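Local coordinates for protein ten1 (Schizosaccharomyces pombe, PDB 3KF6) that pairs with Stn1 in an Rpa2-Rpa3-like complex at telomeres, probably binds single-stranded telomeric DNA and is required for telomere maintenance, at residues Leu9-Asp17 / Leu40-Thr48; Asp20-Gln31 / Lys62-Arg73. All blocks are in the same frame, centred on the assembly; numbering follows the deposited sequence.

Contact 1 of 2, residues Leu9-Asp17 / Leu40-Thr48; sequences LIFINQIND and LIDGSSSVT
Ile12 lies against the hairpin formed by 37-42 and 45-50 and carries most of this contact. Its two branches divide the work. CG1 stands beside the backbone N and anti to the carbonyl carbon (chi1 -74°), which lays CD1 over the hairpin face, where it spans both strands, 4.0 Å from CG1 of Val47 and 4.1 Å from CB of Leu40. CG2 rests on strand 45-50, against Ser45 OG at 3.6 Å and the Ser46 carbonyl carbon. Three residues on, Ile15 sets CD1 against Val47 CG2 at 3.7 Å, the two side chains meeting at about a right angle. Beside them Asn13 and Ser45 touch through their CB atoms.

No direct hydrogen bond spans the two segments; a water does that job, accepting from Ile12 N and donating to Asp42 OD2 (2.8 Å). Within the hairpin, Asp42 to Ser45 form a type II' turn with Gly43 at positive phi. Asp42 O is gripped twice by Ser45, by the backbone N and by OG at 2.6 Å, the hydroxyl lying in the carbonyl plane on a lone pair, which fixes the rotation of the serine. In 9-17, Phe11 N is held by Gln14 OE1 at 2.8 Å.

This is plain packing of the segment after the short strand 8-9, leading into 23-34, the first strand of the OB barrel, onto a face of the hairpin. Ile12 is buried against Phe26 of strand 23-34, Phe11 leans on Arg95, Val98 and Ser99 of helix 91-103, and Ile41 pairs through its backbone with Cys29 of strand 23-34.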
loop_
_atom_site.group_PDB
_atom_site.type_symbol
_atom_site.label_atom_id
_atom_site.label_comp_id
_atom_site.label_asym_id
_atom_site.label_seq_id
_atom_site.Cartn_x
_atom_site.Cartn_y
_atom_site.Cartn_z
ATOM N N LEU B 9 -5.144 -6.171 -3.853
ATOM C CA LEU B 9 -5.475 -5.175 -4.865
ATOM C C LEU B 9 -6.188 -5.873 -6.014
ATOM O O LEU B 9 -5.588 -6.679 -6.725
ATOM C CB LEU B 9 -4.194 -4.500 -5.357
ATOM C CG LEU B 9 -4.329 -3.389 -6.395
ATOM C CD1 LEU B 9 -5.150 -2.233 -5.826
ATOM C CD2 LEU B 9 -2.930 -2.916 -6.788
ATOM N N ILE B 10 -7.465 -5.547 -6.204
ATOM C CA ILE B 10 -8.266 -6.190 -7.246
ATOM C C ILE B 10 -9.209 -5.235 -7.973
ATOM O O ILE B 10 -9.284 -4.054 -7.658
ATOM C CB ILE B 10 -9.147 -7.287 -6.641
ATOM C CG1 ILE B 10 -10.096 -6.663 -5.613
ATOM C CG2 ILE B 10 -8.289 -8.353 -5.980
ATOM C CD1 ILE B 10 -11.136 -7.628 -5.071
ATOM N N PHE B 11 -9.929 -5.770 -8.955
ATOM C CA PHE B 11 -10.917 -4.991 -9.683
ATOM C C PHE B 11 -12.246 -5.339 -9.033
ATOM O O PHE B 11 -12.369 -6.381 -8.389
ATOM C CB PHE B 11 -10.974 -5.396 -11.161
ATOM C CG PHE B 11 -9.722 -5.096 -11.922
ATOM C CD1 PHE B 11 -8.819 -6.110 -12.220
ATOM C CD2 PHE B 11 -9.440 -3.799 -12.334
ATOM C CE1 PHE B 11 -7.647 -5.834 -12.923
ATOM C CE2 PHE B 11 -8.271 -3.514 -13.036
ATOM C CZ PHE B 11 -7.374 -4.536 -13.331
ATOM N N ILE B 12 -13.239 -4.472 -9.189
ATOM C CA ILE B 12 -14.538 -4.747 -8.602
ATOM C C ILE B 12 -15.098 -6.069 -9.120
ATOM O O ILE B 12 -15.717 -6.822 -8.367
ATOM C CB ILE B 12 -15.527 -3.597 -8.887
ATOM C CG1 ILE B 12 -15.168 -2.399 -7.997
ATOM C CG2 ILE B 12 -16.968 -4.054 -8.631
ATOM C CD1 ILE B 12 -16.048 -1.183 -8.208
ATOM N N ASN B 13 -14.859 -6.360 -10.397
ATOM C CA ASN B 13 -15.354 -7.597 -10.991
ATOM C C ASN B 13 -14.735 -8.861 -10.391
ATOM O O ASN B 13 -15.153 -9.972 -10.726
ATOM C CB ASN B 13 -15.136 -7.588 -12.511
ATOM C CG ASN B 13 -13.671 -7.536 -12.899
ATOM O OD1 ASN B 13 -12.872 -8.366 -12.467
ATOM N ND2 ASN B 13 -13.314 -6.563 -13.733
ATOM N N GLN B 14 -13.749 -8.703 -9.511
ATOM C CA GLN B 14 -13.095 -9.854 -8.885
ATOM C C GLN B 14 -13.493 -10.030 -7.426
ATOM O O GLN B 14 -13.100 -10.997 -6.779
ATOM C CB GLN B 14 -11.569 -9.718 -8.957
ATOM C CG GLN B 14 -11.001 -9.595 -10.357
ATOM C CD GLN B 14 -9.510 -9.319 -10.338
ATOM O OE1 GLN B 14 -9.054 -8.375 -9.688
ATOM N NE2 GLN B 14 -8.741 -10.141 -11.048
ATOM N N ILE B 15 -14.270 -9.092 -6.898
ATOM C CA ILE B 15 -14.675 -9.172 -5.503
ATOM C C ILE B 15 -15.370 -10.487 -5.154
ATOM O O ILE B 15 -15.115 -11.060 -4.097
ATOM C CB ILE B 15 -15.588 -7.987 -5.125
ATOM C CG1 ILE B 15 -14.780 -6.688 -5.195
ATOM C CG2 ILE B 15 -16.149 -8.181 -3.725
ATOM C CD1 ILE B 15 -15.598 -5.429 -4.967
ATOM N N ASN B 16 -16.232 -10.965 -6.046
ATOM C CA ASN B 16 -16.954 -12.208 -5.802
ATOM C C ASN B 16 -16.077 -13.449 -5.943
ATOM O O ASN B 16 -16.542 -14.569 -5.727
ATOM C CB ASN B 16 -18.166 -12.314 -6.733
ATOM C CG ASN B 16 -19.198 -11.239 -6.460
ATOM O OD1 ASN B 16 -19.464 -10.899 -5.307
ATOM N ND2 ASN B 16 -19.796 -10.704 -7.521
ATOM N N ASP B 17 -14.815 -13.251 -6.311
ATOM C CA ASP B 17 -13.878 -14.362 -6.439
ATOM C C ASP B 17 -13.102 -14.503 -5.135
ATOM O O ASP B 17 -12.362 -15.468 -4.945
ATOM C CB ASP B 17 -12.877 -14.121 -7.574
ATOM C CG ASP B 17 -13.528 -14.102 -8.938
ATOM O OD1 ASP B 17 -14.367 -14.982 -9.201
ATOM O OD2 ASP B 17 -13.190 -13.216 -9.753
ATOM N N LEU B 40 -20.847 1.276 -5.912
ATOM C CA LEU B 40 -19.765 1.601 -6.833
ATOM C C LEU B 40 -19.775 0.668 -8.027
ATOM O O LEU B 40 -20.096 -0.514 -7.904
ATOM C CB LEU B 40 -18.409 1.491 -6.141
ATOM C CG LEU B 40 -18.098 2.465 -5.013
ATOM C CD1 LEU B 40 -16.677 2.215 -4.528
ATOM C CD2 LEU B 40 -18.231 3.894 -5.505
ATOM N N ILE B 41 -19.412 1.201 -9.186
ATOM C CA ILE B 41 -19.383 0.396 -10.394
ATOM C C ILE B 41 -18.076 0.587 -11.142
ATOM O O ILE B 41 -17.345 1.552 -10.923
ATOM C CB ILE B 41 -20.531 0.772 -11.358
ATOM C CG1 ILE B 41 -20.362 2.218 -11.827
ATOM C CG2 ILE B 41 -21.880 0.594 -10.664
ATOM C CD1 ILE B 41 -21.390 2.660 -12.852
ATOM N N ASP B 42 -17.793 -0.365 -12.018
ATOM C CA ASP B 42 -16.616 -0.326 -12.869
ATOM C C ASP B 42 -17.038 -1.140 -14.081
ATOM O O ASP B 42 -17.056 -2.369 -14.041
ATOM C CB ASP B 42 -15.409 -0.958 -12.177
ATOM C CG ASP B 42 -14.130 -0.778 -12.971
ATOM O OD1 ASP B 42 -14.108 0.096 -13.866
ATOM O OD2 ASP B 42 -13.148 -1.498 -12.701
ATOM N N GLY B 43 -17.410 -0.443 -15.147
ATOM C CA GLY B 43 -17.871 -1.132 -16.337
ATOM C C GLY B 43 -19.221 -1.755 -16.029
ATOM O O GLY B 43 -20.127 -1.077 -15.539
ATOM N N SER B 44 -19.354 -3.049 -16.298
ATOM C CA SER B 44 -20.604 -3.753 -16.045
ATOM C C SER B 44 -20.673 -4.351 -14.640
ATOM O O SER B 44 -21.684 -4.944 -14.262
ATOM C CB SER B 44 -20.797 -4.858 -17.088
ATOM O OG SER B 44 -19.677 -5.724 -17.119
ATOM N N SER B 45 -19.603 -4.193 -13.862
ATOM C CA SER B 45 -19.573 -4.736 -12.505
ATOM C C SER B 45 -19.950 -3.698 -11.464
ATOM O O SER B 45 -19.837 -2.498 -11.697
ATOM C CB SER B 45 -18.184 -5.274 -12.168
ATOM O OG SER B 45 -17.207 -4.249 -12.244
ATOM N N SER B 46 -20.393 -4.172 -10.310
ATOM C CA SER B 46 -20.778 -3.282 -9.230
ATOM C C SER B 46 -20.609 -3.950 -7.877
ATOM O O SER B 46 -20.476 -5.173 -7.775
ATOM C CB SER B 46 -22.232 -2.835 -9.404
ATOM O OG SER B 46 -23.108 -3.942 -9.342
ATOM N N VAL B 47 -20.601 -3.133 -6.834
ATOM C CA VAL B 47 -20.466 -3.635 -5.479
ATOM C C VAL B 47 -21.133 -2.666 -4.522
ATOM O O VAL B 47 -21.114 -1.450 -4.734
ATOM C CB VAL B 47 -18.975 -3.810 -5.074
ATOM C CG1 VAL B 47 -18.255 -2.485 -5.144
ATOM C CG2 VAL B 47 -18.875 -4.389 -3.671
ATOM N N THR B 48 -21.745 -3.213 -3.481
ATOM C CA THR B 48 -22.406 -2.410 -2.470
ATOM C C THR B 48 -21.425 -2.226 -1.318
ATOM O O THR B 48 -20.937 -3.200 -0.742
ATOM C CB THR B 48 -23.686 -3.104 -1.971
ATOM O OG1 THR B 48 -24.675 -3.063 -3.005
ATOM C CG2 THR B 48 -24.221 -2.418 -0.721
HETATM O O HOH W 1 -12.316 -1.761 -10.016
#

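Contact 2 of 2, residues Asp20-Gln31 / Lys62-Arg73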
loop_
_atom_site.group_PDB
_atom_site.type_symbol
_atom_site.label_atom_id
_atom_site.label_comp_id
_atom_site.label_asym_id
_atom_site.label_seq_id
_atom_site.Cartn_x
_atom_site.Cartn_y
_atom_site.Cartn_z
ATOM N N ASP B 20 -14.956 -14.162 2.127
ATOM C CA ASP B 20 -15.518 -13.218 3.086
ATOM C C ASP B 20 -14.528 -12.986 4.226
ATOM O O ASP B 20 -13.887 -13.924 4.700
ATOM C CB ASP B 20 -16.838 -13.744 3.657
ATOM C CG ASP B 20 -17.910 -13.917 2.598
ATOM O OD1 ASP B 20 -17.886 -13.177 1.593
ATOM O OD2 ASP B 20 -18.789 -14.787 2.777
ATOM N N GLY B 21 -14.408 -11.733 4.657
ATOM C CA GLY B 21 -13.501 -11.389 5.738
ATOM C C GLY B 21 -12.148 -10.922 5.228
ATOM O O GLY B 21 -11.337 -10.375 5.968
ATOM N N GLN B 22 -11.914 -11.139 3.944
ATOM C CA GLN B 22 -10.661 -10.761 3.309
ATOM C C GLN B 22 -10.601 -9.253 3.070
ATOM O O GLN B 22 -11.582 -8.650 2.635
ATOM C CB GLN B 22 -10.559 -11.519 1.994
ATOM C CG GLN B 22 -9.294 -11.364 1.211
ATOM C CD GLN B 22 -9.319 -12.262 -0.002
ATOM O OE1 GLN B 22 -9.322 -13.488 0.121
ATOM N NE2 GLN B 22 -9.366 -11.662 -1.182
ATOM N N LYS B 23 -9.457 -8.644 3.375
ATOM C CA LYS B 23 -9.293 -7.206 3.158
ATOM C C LYS B 23 -9.001 -6.982 1.681
ATOM O O LYS B 23 -8.122 -7.622 1.115
ATOM C CB LYS B 23 -8.147 -6.653 3.997
ATOM C CG LYS B 23 -7.940 -5.148 3.816
ATOM C CD LYS B 23 -6.792 -4.623 4.674
ATOM C CE LYS B 23 -7.090 -4.738 6.159
ATOM N NZ LYS B 23 -5.958 -4.253 7.002
ATOM N N LEU B 24 -9.730 -6.051 1.069
ATOM C CA LEU B 24 -9.581 -5.779 -0.355
ATOM C C LEU B 24 -9.389 -4.298 -0.642
ATOM O O LEU B 24 -9.888 -3.451 0.089
ATOM C CB LEU B 24 -10.840 -6.228 -1.103
ATOM C CG LEU B 24 -11.405 -7.620 -0.812
ATOM C CD1 LEU B 24 -12.782 -7.760 -1.464
ATOM C CD2 LEU B 24 -10.442 -8.673 -1.336
ATOM N N ARG B 25 -8.661 -3.996 -1.708
ATOM C CA ARG B 25 -8.493 -2.610 -2.125
ATOM C C ARG B 25 -8.904 -2.528 -3.590
ATOM O O ARG B 25 -8.438 -3.314 -4.419
ATOM C CB ARG B 25 -7.050 -2.118 -1.969
ATOM C CG ARG B 25 -6.897 -0.735 -2.595
ATOM C CD ARG B 25 -5.494 -0.180 -2.533
ATOM N NE ARG B 25 -5.358 0.953 -3.446
ATOM C CZ ARG B 25 -4.317 1.780 -3.459
ATOM N NH1 ARG B 25 -3.315 1.607 -2.601
ATOM N NH2 ARG B 25 -4.276 2.778 -4.333
ATOM N N PHE B 26 -9.789 -1.586 -3.909
ATOM C CA PHE B 26 -10.248 -1.427 -5.280
ATOM C C PHE B 26 -10.718 -0.009 -5.567
ATOM O O PHE B 26 -10.978 0.776 -4.649
ATOM C CB PHE B 26 -11.385 -2.416 -5.584
ATOM C CG PHE B 26 -12.533 -2.341 -4.620
ATOM C CD1 PHE B 26 -12.526 -3.087 -3.451
ATOM C CD2 PHE B 26 -13.619 -1.508 -4.878
ATOM C CE1 PHE B 26 -13.587 -3.011 -2.545
ATOM C CE2 PHE B 26 -14.682 -1.421 -3.977
ATOM C CZ PHE B 26 -14.664 -2.173 -2.812
ATOM N N LEU B 27 -10.820 0.302 -6.853
ATOM C CA LEU B 27 -11.257 1.611 -7.316
ATOM C C LEU B 27 -12.654 1.455 -7.905
ATOM O O LEU B 27 -12.938 0.479 -8.600
ATOM C CB LEU B 27 -10.276 2.121 -8.378
ATOM C CG LEU B 27 -10.575 3.437 -9.089
ATOM C CD1 LEU B 27 -10.555 4.585 -8.096
ATOM C CD2 LEU B 27 -9.534 3.659 -10.181
ATOM N N GLY B 28 -13.530 2.413 -7.628
ATOM C CA GLY B 28 -14.882 2.330 -8.147
ATOM C C GLY B 28 -15.481 3.691 -8.427
ATOM O O GLY B 28 -15.046 4.702 -7.867
ATOM N N CYS B 29 -16.488 3.707 -9.296
ATOM C CA CYS B 29 -17.167 4.935 -9.685
ATOM C C CYS B 29 -18.514 5.044 -8.966
ATOM O O CYS B 29 -19.318 4.108 -8.995
ATOM C CB CYS B 29 -17.369 4.931 -11.199
ATOM S SG CYS B 29 -18.044 6.449 -11.848
ATOM N N VAL B 30 -18.763 6.187 -8.331
ATOM C CA VAL B 30 -20.002 6.368 -7.582
ATOM C C VAL B 30 -21.263 6.347 -8.436
ATOM O O VAL B 30 -21.433 7.165 -9.340
ATOM C CB VAL B 30 -19.979 7.681 -6.764
ATOM C CG1 VAL B 30 -21.289 7.845 -6.007
ATOM C CG2 VAL B 30 -18.822 7.655 -5.781
ATOM N N GLN B 31 -22.146 5.397 -8.148
ATOM C CA GLN B 31 -23.404 5.287 -8.877
ATOM C C GLN B 31 -24.522 5.872 -8.019
ATOM O O GLN B 31 -25.442 6.517 -8.533
ATOM C CB GLN B 31 -23.712 3.823 -9.204
ATOM C CG GLN B 31 -25.000 3.626 -10.002
ATOM C CD GLN B 31 -25.030 4.461 -11.269
ATOM O OE1 GLN B 31 -24.085 4.449 -12.060
ATOM N NE2 GLN B 31 -26.125 5.189 -11.472
ATOM N N LYS B 62 -21.815 12.205 -7.814
ATOM C CA LYS B 62 -22.116 11.054 -8.649
ATOM C C LYS B 62 -21.077 10.941 -9.756
ATOM O O LYS B 62 -20.651 11.945 -10.332
ATOM C CB LYS B 62 -23.517 11.177 -9.260
ATOM C CG LYS B 62 -23.934 9.952 -10.069
ATOM C CD LYS B 62 -25.376 10.030 -10.557
ATOM C CE LYS B 62 -25.737 8.777 -11.352
ATOM N NZ LYS B 62 -27.131 8.794 -11.878
ATOM N N HIS B 63 -20.666 9.709 -10.032
ATOM C CA HIS B 63 -19.685 9.413 -11.066
ATOM C C HIS B 63 -18.235 9.728 -10.708
ATOM O O HIS B 63 -17.347 9.575 -11.545
ATOM C CB HIS B 63 -20.056 10.117 -12.375
ATOM C CG HIS B 63 -21.337 9.626 -12.977
ATOM N ND1 HIS B 63 -21.556 8.299 -13.271
ATOM C CD2 HIS B 63 -22.464 10.284 -13.336
ATOM C CE1 HIS B 63 -22.766 8.158 -13.786
ATOM N NE2 HIS B 63 -23.337 9.348 -13.836
ATOM N N GLU B 64 -17.979 10.162 -9.478
ATOM C CA GLU B 64 -16.595 10.429 -9.107
ATOM C C GLU B 64 -15.950 9.097 -8.730
ATOM O O GLU B 64 -16.640 8.148 -8.336
ATOM C CB GLU B 64 -16.498 11.423 -7.948
ATOM C CG GLU B 64 -16.832 10.886 -6.574
ATOM C CD GLU B 64 -16.421 11.863 -5.489
ATOM O OE1 GLU B 64 -15.204 12.087 -5.339
ATOM O OE2 GLU B 64 -17.302 12.416 -4.799
ATOM N N TRP B 65 -14.631 9.023 -8.867
ATOM C CA TRP B 65 -13.913 7.792 -8.569
ATOM C C TRP B 65 -13.297 7.783 -7.178
ATOM O O TRP B 65 -12.680 8.761 -6.748
ATOM C CB TRP B 65 -12.844 7.544 -9.635
ATOM C CG TRP B 65 -13.438 7.144 -10.966
ATOM C CD1 TRP B 65 -13.925 7.972 -11.938
ATOM C CD2 TRP B 65 -13.637 5.807 -11.442
ATOM N NE1 TRP B 65 -14.414 7.233 -12.991
ATOM C CE2 TRP B 65 -14.250 5.900 -12.710
ATOM C CE3 TRP B 65 -13.357 4.539 -10.915
ATOM C CZ2 TRP B 65 -14.589 4.771 -13.462
ATOM C CZ3 TRP B 65 -13.695 3.414 -11.662
ATOM C CH2 TRP B 65 -14.306 3.539 -12.924
ATOM N N LEU B 66 -13.470 6.662 -6.483
ATOM C CA LEU B 66 -12.967 6.504 -5.123
ATOM C C LEU B 66 -12.109 5.263 -4.938
ATOM O O LEU B 66 -12.364 4.233 -5.558
ATOM C CB LEU B 66 -14.141 6.389 -4.147
ATOM C CG LEU B 66 -15.145 7.539 -4.081
ATOM C CD1 LEU B 66 -16.279 7.158 -3.133
ATOM C CD2 LEU B 66 -14.441 8.804 -3.605
ATOM N N ASN B 67 -11.091 5.379 -4.090
ATOM C CA ASN B 67 -10.245 4.234 -3.747
ATOM C C ASN B 67 -10.855 3.713 -2.450
ATOM O O ASN B 67 -11.138 4.489 -1.535
ATOM C CB ASN B 67 -8.793 4.645 -3.490
ATOM C CG ASN B 67 -7.990 4.791 -4.762
ATOM O OD1 ASN B 67 -8.049 3.941 -5.654
ATOM N ND2 ASN B 67 -7.217 5.864 -4.848
ATOM N N ILE B 68 -11.040 2.402 -2.369
ATOM C CA ILE B 68 -11.653 1.781 -1.206
ATOM C C ILE B 68 -10.798 0.672 -0.614
ATOM O O ILE B 68 -10.223 -0.122 -1.346
ATOM C CB ILE B 68 -13.011 1.117 -1.588
ATOM C CG1 ILE B 68 -14.001 2.172 -2.084
ATOM C CG2 ILE B 68 -13.593 0.357 -0.396
ATOM C CD1 ILE B 68 -14.444 3.144 -1.024
ATOM N N VAL B 69 -10.700 0.650 0.710
ATOM C CA VAL B 69 -10.030 -0.440 1.408
ATOM C C VAL B 69 -11.116 -0.914 2.361
ATOM O O VAL B 69 -11.676 -0.115 3.111
ATOM C CB VAL B 69 -8.807 -0.003 2.230
ATOM C CG1 VAL B 69 -8.289 -1.205 3.043
ATOM C CG2 VAL B 69 -7.713 0.497 1.309
ATOM N N GLY B 70 -11.444 -2.198 2.307
ATOM C CA GLY B 70 -12.470 -2.714 3.191
ATOM C C GLY B 70 -12.432 -4.221 3.252
ATOM O O GLY B 70 -11.549 -4.844 2.667
ATOM N N ARG B 71 -13.384 -4.809 3.966
ATOM C CA ARG B 71 -13.457 -6.261 4.089
ATOM C C ARG B 71 -14.726 -6.791 3.445
ATOM O O ARG B 71 -15.803 -6.212 3.603
ATOM C CB ARG B 71 -13.440 -6.685 5.559
ATOM C CG ARG B 71 -12.138 -6.443 6.276
ATOM C CD ARG B 71 -12.148 -7.103 7.655
ATOM N NE ARG B 71 -10.929 -6.783 8.383
ATOM C CZ ARG B 71 -9.730 -7.267 8.078
ATOM N NH1 ARG B 71 -9.587 -8.109 7.062
ATOM N NH2 ARG B 71 -8.669 -6.883 8.773
ATOM N N LYS B 72 -14.597 -7.894 2.718
ATOM C CA LYS B 72 -15.747 -8.504 2.069
ATOM C C LYS B 72 -16.653 -9.112 3.135
ATOM O O LYS B 72 -16.200 -9.912 3.955
ATOM C CB LYS B 72 -15.283 -9.587 1.088
ATOM C CG LYS B 72 -16.405 -10.304 0.349
ATOM C CD LYS B 72 -15.838 -11.123 -0.805
ATOM C CE LYS B 72 -16.925 -11.805 -1.625
ATOM N NZ LYS B 72 -17.495 -12.982 -0.922
ATOM N N ARG B 73 -17.925 -8.721 3.122
ATOM C CA ARG B 73 -18.907 -9.229 4.080
ATOM C C ARG B 73 -19.510 -10.518 3.528
ATOM O O ARG B 73 -19.641 -11.518 4.235
ATOM C CB ARG B 73 -20.010 -8.190 4.301
ATOM C CG ARG B 73 -21.123 -8.647 5.226
ATOM C CD ARG B 73 -22.323 -7.712 5.161
ATOM N NE ARG B 73 -22.017 -6.362 5.623
ATOM C CZ ARG B 73 -22.908 -5.376 5.677
ATOM N NH1 ARG B 73 -24.161 -5.593 5.295
ATOM N NH2 ARG B 73 -22.552 -4.177 6.116
HETATM O O HOH W 2 -7.197 1.215 -5.582
HETATM O O HOH W 3 -5.071 3.605 -6.870
#
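Lys72 NZ reaches Asp20 OD1 at 2.6 Å, a salt bridge that meets the carboxylate on its syn side but 31° out of its plane; Asp75 supplies a second carboxylate and Cys18 O a weak further bond. This closes one end of a long antiparallel ladder in the OB-fold barrel, where strands 23-31 and 65-73 run at 138° to each other. Hydrogen-bonded pairs Leu24-Gly70, Phe26-Ile68 and Gly28-Leu66 alternate with non-hydrogen-bonded ones, and Val30 N to Glu64 O carries the bonding past the last pair.

On the Phe26 side, Ile68 lies alongside the phenylalanine, pointing the same way, with CB 4.0 Å from the ring centroid over one face. Val30 CG2 adds a contact with Leu66 CD1 at 3.7 Å.

The other face carries Lys23, Arg25, Leu27 and Cys29. Arg25 and Asn67 meet through two waters, each donating to Asn67 OD1, while Arg25 NH2 is salt-bridged to Glu132 of the Stn1 chain. Lys23 and Arg71 gather round Asp5, which salt-bridges both, and Lys23 NZ also bonds to Leu2 O.

Leu27 CG presses on Trp65 CE3 at 3.5 Å, and the indole lies across the strand with one face against Cys29, whose CB sits over the centre of the six-membered ring, 3.5 Å from its centroid and 11° off the normal. Replacing Trp65 by an alanine would probably open a gap beside Leu27 and deprive Cys29 of the aromatic surface it rests on. The cysteine SG lies over the five-membered ring, 4.1 Å from that centroid.

Overall arrangement
From the N terminus the chain leaves strand 8-9, enters 9-17, and then turns into strand 23-34. Contact 1 closes the loop from 9-17 to the hairpin 40-48, with all of strand 23-34 inside it; contact 2 closes the longer excursion from 20-31 to 62-73, which takes in that hairpin. The segments alternate along the sequence, so the two loops cross. They meet directly where Ile10 N probably bonds to Arg25 O on strand 23-34, and where Ile15 O packs on Lys72 CE. The hairpin and the pair 23-34/65-74 share one curled sheet, and the segment that precedes the long strand 23-34 packs against it.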